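Local coordinates for CMP/dCMP-type deaminase domain-containing protein (Aspergillus oryzae RIB40, PDB 7DRY) that probably deaminates a pyrimidine intermediate of riboflavin biosynthesis, as a zinc-dependent enzyme of the cytidine deaminase fold, at residues L13-K18 against V48-T53; F26-I31 against Y96-P101. One frame throughout, in Å; residues are numbered along the deposited sequence.

Contact 1: L13-K18 against V48-T53; sequences LSLAEK and VSTGYT. With SO4 (sulfate ion), chain D.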
ATOM      1  N   LEU A  13       5.240  -1.389  -8.740  1.00 10.42           N
ATOM      2  CA  LEU A  13       6.482  -0.651  -8.941  1.00  9.34           C
ATOM      3  C   LEU A  13       6.376   0.292 -10.136  1.00 10.57           C
ATOM      4  O   LEU A  13       6.887   1.418 -10.091  1.00 10.34           O
ATOM      5  CB  LEU A  13       7.658  -1.618  -9.082  1.00 12.33           C
ATOM      6  CG  LEU A  13       9.057  -1.025  -8.940  1.00 15.52           C
ATOM      7  CD1 LEU A  13       9.218  -0.329  -7.586  1.00 16.16           C
ATOM      8  CD2 LEU A  13      10.080  -2.132  -9.106  1.00 17.83           C
ATOM      9  N   SER A  14       5.693  -0.133 -11.199  1.00 10.12           N
ATOM     10  CA  SER A  14       5.480   0.759 -12.333  1.00 10.24           C
ATOM     11  C   SER A  14       4.682   1.990 -11.918  1.00 10.37           C
ATOM     12  O   SER A  14       4.958   3.104 -12.380  1.00 12.76           O
ATOM     13  CB  SER A  14       4.750  -0.005 -13.430  1.00 10.46           C
ATOM     14  OG  SER A  14       5.641  -0.923 -14.027  1.00 13.90           O
ATOM     15  N   LEU A  15       3.675   1.801 -11.056  1.00 10.00           N
ATOM     16  CA  LEU A  15       2.931   2.937 -10.514  1.00 11.36           C
ATOM     17  C   LEU A  15       3.836   3.844  -9.696  1.00 11.56           C
ATOM     18  O   LEU A  15       3.764   5.071  -9.809  1.00 10.96           O
ATOM     19  CB  LEU A  15       1.779   2.439  -9.638  1.00 10.62           C
ATOM     20  CG  LEU A  15       0.594   1.892 -10.428  1.00 11.22           C
ATOM     21  CD1 LEU A  15      -0.338   1.152  -9.497  1.00 12.71           C
ATOM     22  CD2 LEU A  15      -0.147   3.023 -11.138  1.00 16.50           C
ATOM     23  N   ALA A  16       4.694   3.252  -8.859  1.00 11.15           N
ATOM     24  CA  ALA A  16       5.608   4.034  -8.035  1.00 10.50           C
ATOM     25  C   ALA A  16       6.484   4.943  -8.881  1.00 11.88           C
ATOM     26  O   ALA A  16       6.861   6.033  -8.435  1.00 12.34           O
ATOM     27  CB  ALA A  16       6.485   3.088  -7.215  1.00 11.80           C
ATOM     28  N   GLU A  17       6.833   4.502 -10.088  1.00 10.58           N
ATOM     29  CA  GLU A  17       7.701   5.286 -10.957  1.00 12.55           C
ATOM     30  C   GLU A  17       7.019   6.532 -11.497  1.00 11.68           C
ATOM     31  O   GLU A  17       7.708   7.423 -12.011  1.00 13.26           O
ATOM     32  CB  GLU A  17       8.228   4.385 -12.078  1.00 11.13           C
ATOM     33  CG  GLU A  17       9.112   3.287 -11.521  1.00 11.82           C
ATOM     34  CD  GLU A  17       9.417   2.195 -12.505  1.00 17.75           C
ATOM     35  OE1 GLU A  17       8.928   2.268 -13.643  1.00 20.05           O
ATOM     36  OE2 GLU A  17      10.153   1.261 -12.123  1.00 20.23           O
ATOM     37  N   LYS A  18       5.696   6.624 -11.370  1.00 11.98           N
ATOM     38  CA  LYS A  18       4.988   7.842 -11.720  1.00 11.17           C
ATOM     39  C   LYS A  18       5.169   8.926 -10.666  1.00 13.31           C
ATOM     40  O   LYS A  18       4.911  10.097 -10.957  1.00 16.91           O
ATOM     41  CB  LYS A  18       3.496   7.540 -11.915  1.00 12.00           C
ATOM     42  CG  LYS A  18       3.207   6.516 -13.032  1.00 12.40           C
ATOM     43  CD  LYS A  18       1.709   6.413 -13.294  1.00 14.86           C
ATOM     44  CE  LYS A  18       1.378   5.251 -14.238  1.00 17.09           C
ATOM     45  NZ  LYS A  18      -0.068   5.231 -14.632  1.00 22.38           N
ATOM     46  N   VAL A  48      -9.839  -2.803  -8.140  1.00  9.96           N
ATOM     47  CA  VAL A  48     -10.752  -1.887  -7.477  1.00  9.59           C
ATOM     48  C   VAL A  48     -10.214  -0.461  -7.481  1.00  8.83           C
ATOM     49  O   VAL A  48     -10.969   0.490  -7.683  1.00  9.72           O
ATOM     50  CB  VAL A  48     -11.039  -2.386  -6.043  1.00  9.69           C
ATOM     51  CG1 VAL A  48     -11.932  -1.393  -5.279  1.00 12.15           C
ATOM     52  CG2 VAL A  48     -11.686  -3.759  -6.084  1.00 12.55           C
ATOM     53  N   SER A  49      -8.916  -0.286  -7.244  1.00  8.90           N
ATOM     54  CA  SER A  49      -8.318   1.041  -7.328  1.00  8.93           C
ATOM     55  C   SER A  49      -6.809   0.898  -7.435  1.00  9.03           C
ATOM     56  O   SER A  49      -6.252  -0.179  -7.225  1.00 10.23           O
ATOM     57  CB  SER A  49      -8.699   1.890  -6.117  1.00  9.00           C
ATOM     58  OG  SER A  49      -8.365   3.254  -6.356  1.00  9.59           O
ATOM     59  N   THR A  50      -6.151   2.014  -7.772  1.00  7.73           N
ATOM     60  CA  THR A  50      -4.692   2.097  -7.785  1.00  8.89           C
ATOM     61  C   THR A  50      -4.284   3.455  -7.229  1.00  8.68           C
ATOM     62  O   THR A  50      -5.082   4.391  -7.209  1.00  9.90           O
ATOM     63  CB  THR A  50      -4.087   1.956  -9.201  1.00  8.43           C
ATOM     64  OG1 THR A  50      -4.359   3.142  -9.972  1.00  9.69           O
ATOM     65  CG2 THR A  50      -4.651   0.743  -9.937  1.00  9.32           C
ATOM     66  N   GLY A  51      -3.025   3.563  -6.801  1.00  8.14           N
ATOM     67  CA  GLY A  51      -2.495   4.863  -6.408  1.00  8.27           C
ATOM     68  C   GLY A  51      -0.993   4.808  -6.251  1.00  8.60           C
ATOM     69  O   GLY A  51      -0.380   3.739  -6.218  1.00 10.66           O
ATOM     70  N   TYR A  52      -0.390   5.994  -6.175  1.00  7.90           N
ATOM     71  CA  TYR A  52       1.047   6.083  -5.965  1.00  9.53           C
ATOM     72  C   TYR A  52       1.385   7.343  -5.176  1.00  9.88           C
ATOM     73  O   TYR A  52       0.585   8.277  -5.084  1.00 10.74           O
ATOM     74  CB  TYR A  52       1.820   6.036  -7.293  1.00  9.31           C
ATOM     75  CG  TYR A  52       1.436   7.102  -8.288  1.00  9.41           C
ATOM     76  CD1 TYR A  52       0.429   6.890  -9.220  1.00  9.76           C
ATOM     77  CD2 TYR A  52       2.105   8.317  -8.311  1.00  9.75           C
ATOM     78  CE1 TYR A  52       0.096   7.876 -10.137  1.00 10.19           C
ATOM     79  CE2 TYR A  52       1.772   9.305  -9.217  1.00 11.77           C
ATOM     80  CZ  TYR A  52       0.759   9.071 -10.128  1.00 12.07           C
ATOM     81  OH  TYR A  52       0.433  10.051 -11.047  1.00 17.43           O
ATOM     82  N   THR A  53       2.587   7.351  -4.601  1.00  9.50           N
ATOM     83  CA  THR A  53       3.005   8.455  -3.745  1.00  9.51           C
ATOM     84  C   THR A  53       2.906   9.781  -4.494  1.00 11.25           C
ATOM     85  O   THR A  53       3.415   9.921  -5.607  1.00 11.36           O
ATOM     86  CB  THR A  53       4.460   8.227  -3.341  1.00 12.11           C
ATOM     87  OG1 THR A  53       4.565   6.999  -2.610  1.00 12.33           O
ATOM     88  CG2 THR A  53       4.981   9.388  -2.489  1.00 12.98           C
TER
HETATM   89  S   SO4 D 302      -0.807   8.383 -16.460  1.00 58.81           S
HETATM   90  O1  SO4 D 302      -2.256   8.500 -16.321  1.00 61.14           O
HETATM   91  O2  SO4 D 302      -0.375   9.107 -17.653  1.00 68.21           O
HETATM   92  O3  SO4 D 302      -0.437   6.976 -16.587  1.00 65.57           O
HETATM   93  O4  SO4 D 302      -0.155   8.951 -15.284  1.00 64.30           O
HETATM   94  O   HOH W   1       2.767  11.194 -12.065  1.00 39.44           O
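Lys18 CB lies over one face of the Tyr52 ring, 3.6 Å from the ring centroid and 14° off the normal, a CH-pi contact. The contact packs the C-terminal end of helix 5-16 on strand 46-52, an outermost strand of the mixed five-stranded sheet of this cytidine deaminase (CDA) fold. The two side chains cross at about a right angle, and Lys18 CD passes 3.8 Å from Tyr52 CE1. At the foot of the ring, Leu15 O is 3.3 Å from Tyr52 CB. The same oxygen accepts the backbone bond from Lys18 N, so the Leu15 carbonyl meets both residues of the ring contact. Tyr52 CG sits between its own backbone N and carbonyl carbon (chi1 57°), near Leu15 O. Two residues back along the strand, Leu15 CD1 meets Thr50 CB at 3.8 Å, and Leu15 also packs on Ile31 of the neighbouring strand 29-36. No direct hydrogen bond joins the two segments. The backbone of Tyr52 is held from outside, its N bonding Glu55 OE1. Beyond CG the Lys18 chain is extended and leads away from the strand. Its NZ donates to O3 of a sulfate ion, probably from the crystallisation liquor, at 2.6 Å. One water bridges the segments: it donates to Lys18 O at 2.7 Å and lies 2.8 Å from Tyr52 OH.

Contact 2: F26-I31 against Y96-P101; sequences FRVGAI and YVTMEP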
ATOM      1  N   PHE A  26       9.054   8.776  -0.423  1.00 15.92           N
ATOM      2  CA  PHE A  26       9.289   7.366  -0.705  1.00 14.32           C
ATOM      3  C   PHE A  26       8.307   6.980  -1.795  1.00 13.75           C
ATOM      4  O   PHE A  26       7.093   6.964  -1.567  1.00 13.08           O
ATOM      5  CB  PHE A  26       9.095   6.525   0.558  1.00 14.48           C
ATOM      6  CG  PHE A  26      10.245   6.628   1.523  1.00 15.88           C
ATOM      7  CD1 PHE A  26      10.389   7.739   2.339  1.00 17.62           C
ATOM      8  CD2 PHE A  26      11.191   5.622   1.594  1.00 15.73           C
ATOM      9  CE1 PHE A  26      11.465   7.843   3.221  1.00 19.07           C
ATOM     10  CE2 PHE A  26      12.267   5.713   2.471  1.00 17.32           C
ATOM     11  CZ  PHE A  26      12.402   6.822   3.285  1.00 18.93           C
ATOM     12  N   ARG A  27       8.839   6.696  -2.979  1.00 12.30           N
ATOM     13  CA  ARG A  27       8.030   6.468  -4.169  1.00 11.11           C
ATOM     14  C   ARG A  27       7.506   5.042  -4.154  1.00 10.73           C
ATOM     15  O   ARG A  27       8.275   4.089  -4.326  1.00 11.23           O
ATOM     16  CB  ARG A  27       8.867   6.738  -5.412  1.00 11.69           C
ATOM     17  CG  ARG A  27       9.323   8.178  -5.475  1.00 13.21           C
ATOM     18  CD  ARG A  27      10.448   8.336  -6.455  1.00 13.97           C
ATOM     19  NE  ARG A  27       9.988   8.370  -7.838  1.00 15.41           N
ATOM     20  CZ  ARG A  27      10.497   7.621  -8.819  1.00 17.05           C
ATOM     21  NH1 ARG A  27      11.461   6.740  -8.568  1.00 14.12           N
ATOM     22  NH2 ARG A  27      10.049   7.771 -10.050  1.00 13.52           N
ATOM     23  N   VAL A  28       6.197   4.907  -3.941  1.00  9.41           N
ATOM     24  CA  VAL A  28       5.539   3.635  -3.686  1.00 10.10           C
ATOM     25  C   VAL A  28       4.300   3.570  -4.573  1.00 10.18           C
ATOM     26  O   VAL A  28       3.731   4.598  -4.948  1.00 11.54           O
ATOM     27  CB  VAL A  28       5.193   3.526  -2.176  1.00  9.57           C
ATOM     28  CG1 VAL A  28       4.369   2.286  -1.855  1.00 10.38           C
ATOM     29  CG2 VAL A  28       6.460   3.518  -1.339  1.00 12.62           C
ATOM     30  N   GLY A  29       3.906   2.349  -4.934  1.00  9.23           N
ATOM     31  CA  GLY A  29       2.683   2.129  -5.686  1.00  9.43           C
ATOM     32  C   GLY A  29       1.819   1.097  -4.988  1.00  9.15           C
ATOM     33  O   GLY A  29       2.319   0.200  -4.304  1.00 10.06           O
ATOM     34  N   ALA A  30       0.506   1.233  -5.171  1.00  8.78           N
ATOM     35  CA  ALA A  30      -0.455   0.364  -4.506  1.00  8.82           C
ATOM     36  C   ALA A  30      -1.586   0.016  -5.459  1.00  9.94           C
ATOM     37  O   ALA A  30      -2.041   0.866  -6.234  1.00  9.38           O
ATOM     38  CB  ALA A  30      -1.059   1.049  -3.275  1.00  9.59           C
ATOM     39  N   ILE A  31      -2.056  -1.233  -5.376  1.00  8.54           N
ATOM     40  CA  ILE A  31      -3.166  -1.723  -6.192  1.00  8.82           C
ATOM     41  C   ILE A  31      -4.115  -2.476  -5.277  1.00 10.35           C
ATOM     42  O   ILE A  31      -3.692  -3.380  -4.550  1.00 10.08           O
ATOM     43  CB  ILE A  31      -2.682  -2.645  -7.325  1.00  8.59           C
ATOM     44  CG1 ILE A  31      -1.822  -1.858  -8.320  1.00  9.32           C
ATOM     45  CG2 ILE A  31      -3.881  -3.261  -8.063  1.00 10.50           C
ATOM     46  CD1 ILE A  31      -1.097  -2.729  -9.352  1.00 11.23           C
ATOM     47  N   TYR A  96      -2.037  -4.709  -2.661  1.00  9.55           N
ATOM     48  CA  TYR A  96      -0.615  -4.853  -2.926  1.00 10.57           C
ATOM     49  C   TYR A  96       0.036  -3.480  -2.835  1.00 10.21           C
ATOM     50  O   TYR A  96      -0.532  -2.477  -3.276  1.00  9.39           O
ATOM     51  CB  TYR A  96      -0.394  -5.410  -4.333  1.00  9.81           C
ATOM     52  CG  TYR A  96      -0.824  -6.843  -4.495  1.00  9.22           C
ATOM     53  CD1 TYR A  96      -2.137  -7.168  -4.862  1.00 10.02           C
ATOM     54  CD2 TYR A  96       0.077  -7.885  -4.294  1.00 10.26           C
ATOM     55  CE1 TYR A  96      -2.531  -8.495  -5.007  1.00 13.16           C
ATOM     56  CE2 TYR A  96      -0.311  -9.211  -4.430  1.00 11.00           C
ATOM     57  CZ  TYR A  96      -1.608  -9.512  -4.798  1.00 11.41           C
ATOM     58  OH  TYR A  96      -1.987 -10.817  -4.941  1.00 13.79           O
ATOM     59  N   VAL A  97       1.220  -3.429  -2.239  1.00  9.94           N
ATOM     60  CA  VAL A  97       1.941  -2.169  -2.104  1.00 10.67           C
ATOM     61  C   VAL A  97       3.424  -2.501  -2.046  1.00 10.30           C
ATOM     62  O   VAL A  97       3.802  -3.524  -1.478  1.00 11.40           O
ATOM     63  CB  VAL A  97       1.427  -1.390  -0.870  1.00 15.30           C
ATOM     64  CG1 VAL A  97       1.532  -2.222   0.385  1.00 18.54           C
ATOM     65  CG2 VAL A  97       2.138  -0.070  -0.702  1.00 14.19           C
ATOM     66  N   THR A  98       4.267  -1.673  -2.677  1.00 10.14           N
ATOM     67  CA  THR A  98       5.667  -2.089  -2.782  1.00 10.65           C
ATOM     68  C   THR A  98       6.325  -2.166  -1.409  1.00 11.87           C
ATOM     69  O   THR A  98       7.090  -3.096  -1.141  1.00 12.32           O
ATOM     70  CB  THR A  98       6.475  -1.216  -3.749  1.00 11.10           C
ATOM     71  OG1 THR A  98       6.439   0.153  -3.331  1.00 12.27           O
ATOM     72  CG2 THR A  98       5.951  -1.346  -5.175  1.00 11.00           C
ATOM     73  N   MET A  99       6.034  -1.214  -0.521  1.00 11.54           N
ATOM     74  CA  MET A  99       6.636  -1.183   0.807  1.00 11.93           C
ATOM     75  C   MET A  99       5.577  -1.393   1.883  1.00 14.83           C
ATOM     76  O   MET A  99       4.388  -1.152   1.665  1.00 13.43           O
ATOM     77  CB  MET A  99       7.360   0.152   1.032  1.00 12.31           C
ATOM     78  CG  MET A  99       8.466   0.431   0.007  1.00 13.12           C
ATOM     79  SD  MET A  99       9.457   1.875   0.388  1.00 15.25           S
ATOM     80  CE  MET A  99      10.452   1.275   1.763  1.00 15.35           C
ATOM     81  N   GLU A 100       6.029  -1.864   3.048  1.00 13.84           N
ATOM     82  CA  GLU A 100       5.149  -2.094   4.186  1.00 15.49           C
ATOM     83  C   GLU A 100       4.345  -0.827   4.491  1.00 14.13           C
ATOM     84  O   GLU A 100       4.922   0.264   4.537  1.00 14.56           O
ATOM     85  CB  GLU A 100       6.014  -2.434   5.406  1.00 15.23           C
ATOM     86  CG  GLU A 100       5.251  -2.575   6.708  1.00 18.10           C
ATOM     87  CD  GLU A 100       6.178  -2.660   7.904  1.00 22.88           C
ATOM     88  OE1 GLU A 100       7.406  -2.604   7.707  1.00 29.99           O
ATOM     89  OE2 GLU A 100       5.683  -2.770   9.044  1.00 22.34           O
ATOM     90  N   PRO A 101       3.031  -0.929   4.697  1.00 12.81           N
ATOM     91  CA  PRO A 101       2.259   0.271   5.064  1.00 12.46           C
ATOM     92  C   PRO A 101       2.734   0.877   6.377  1.00 12.92           C
ATOM     93  O   PRO A 101       3.007   0.170   7.351  1.00 14.52           O
ATOM     94  CB  PRO A 101       0.818  -0.249   5.180  1.00 16.03           C
ATOM     95  CG  PRO A 101       0.929  -1.743   5.214  1.00 25.90           C
ATOM     96  CD  PRO A 101       2.174  -2.104   4.479  1.00 15.78           C
TER
HETATM   97  O   HOH W   2       8.727   1.381  -4.312  1.00 11.98           O
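Ile31 O accepts a hydrogen bond from Tyr96 N at 2.8 Å. The return bond, Ile31 N to Tyr96 O, is 2.9 Å long. Together they make Ile31 and Tyr96 an antiparallel hydrogen-bonded pair. Tyr96 O also takes a CA-H...O contact from Ala30. Next comes the non-hydrogen-bonded pair of Ala30 and Val97. Beyond it Thr98 N donates to Gly29 O at 3.2 Å. These bonds join strands 29-36 and 91-97 inside the CDA-fold sheet. The chain then turns a corner at Thr98 and Met99. Val28 packs against this corner. Its CG1, anti to the backbone N (chi1 174°), touches two groups. It lies 3.4 Å from Val97 CG2, tighter than usual for two carbons, and 3.3 Å from Thr98 OG1. The other branch, CG2, meets Met99 SD at 3.8 Å, the two side chains crossing at about a right angle. Phe26 CD2 approaches the same sulfur more loosely. Helix 164-171 covers Met99, and Ala62 of helix 62-73 touches Val28 and Ala30. Tyr96 OH bonds His5 and Arg35, and its ring stacks with Tyr8 and Tyr131. A water links the segments, donating to Arg27 O at 2.7 Å and accepting from Thr98 OG1 at 2.8 Å.

How the contacts relate
Strand 29-36, which carries one side of contact 2, lies between 46-52 of contact 1 and 91-97 of contact 2 in the sheet. The centres of the two contacts are about 8 Å apart. Gly51 O is 2.9 Å from Ala30 N, a probable backbone bond between the two strands. Near the strand end, Thr53 OG1 is 2.7 Å from Phe26 O, and the same hydroxyl bonds Val28 N. Contact 2 is the more buried and lies nearer the zinc site, formed by His61, Cys102 and Cys112. The Val28 side chain is about 7 Å from the zinc ion, and that of Val97 about 4 Å from the Glu63 side chain. In contact 1, the Tyr52 side chain is about 12 Å from the zinc.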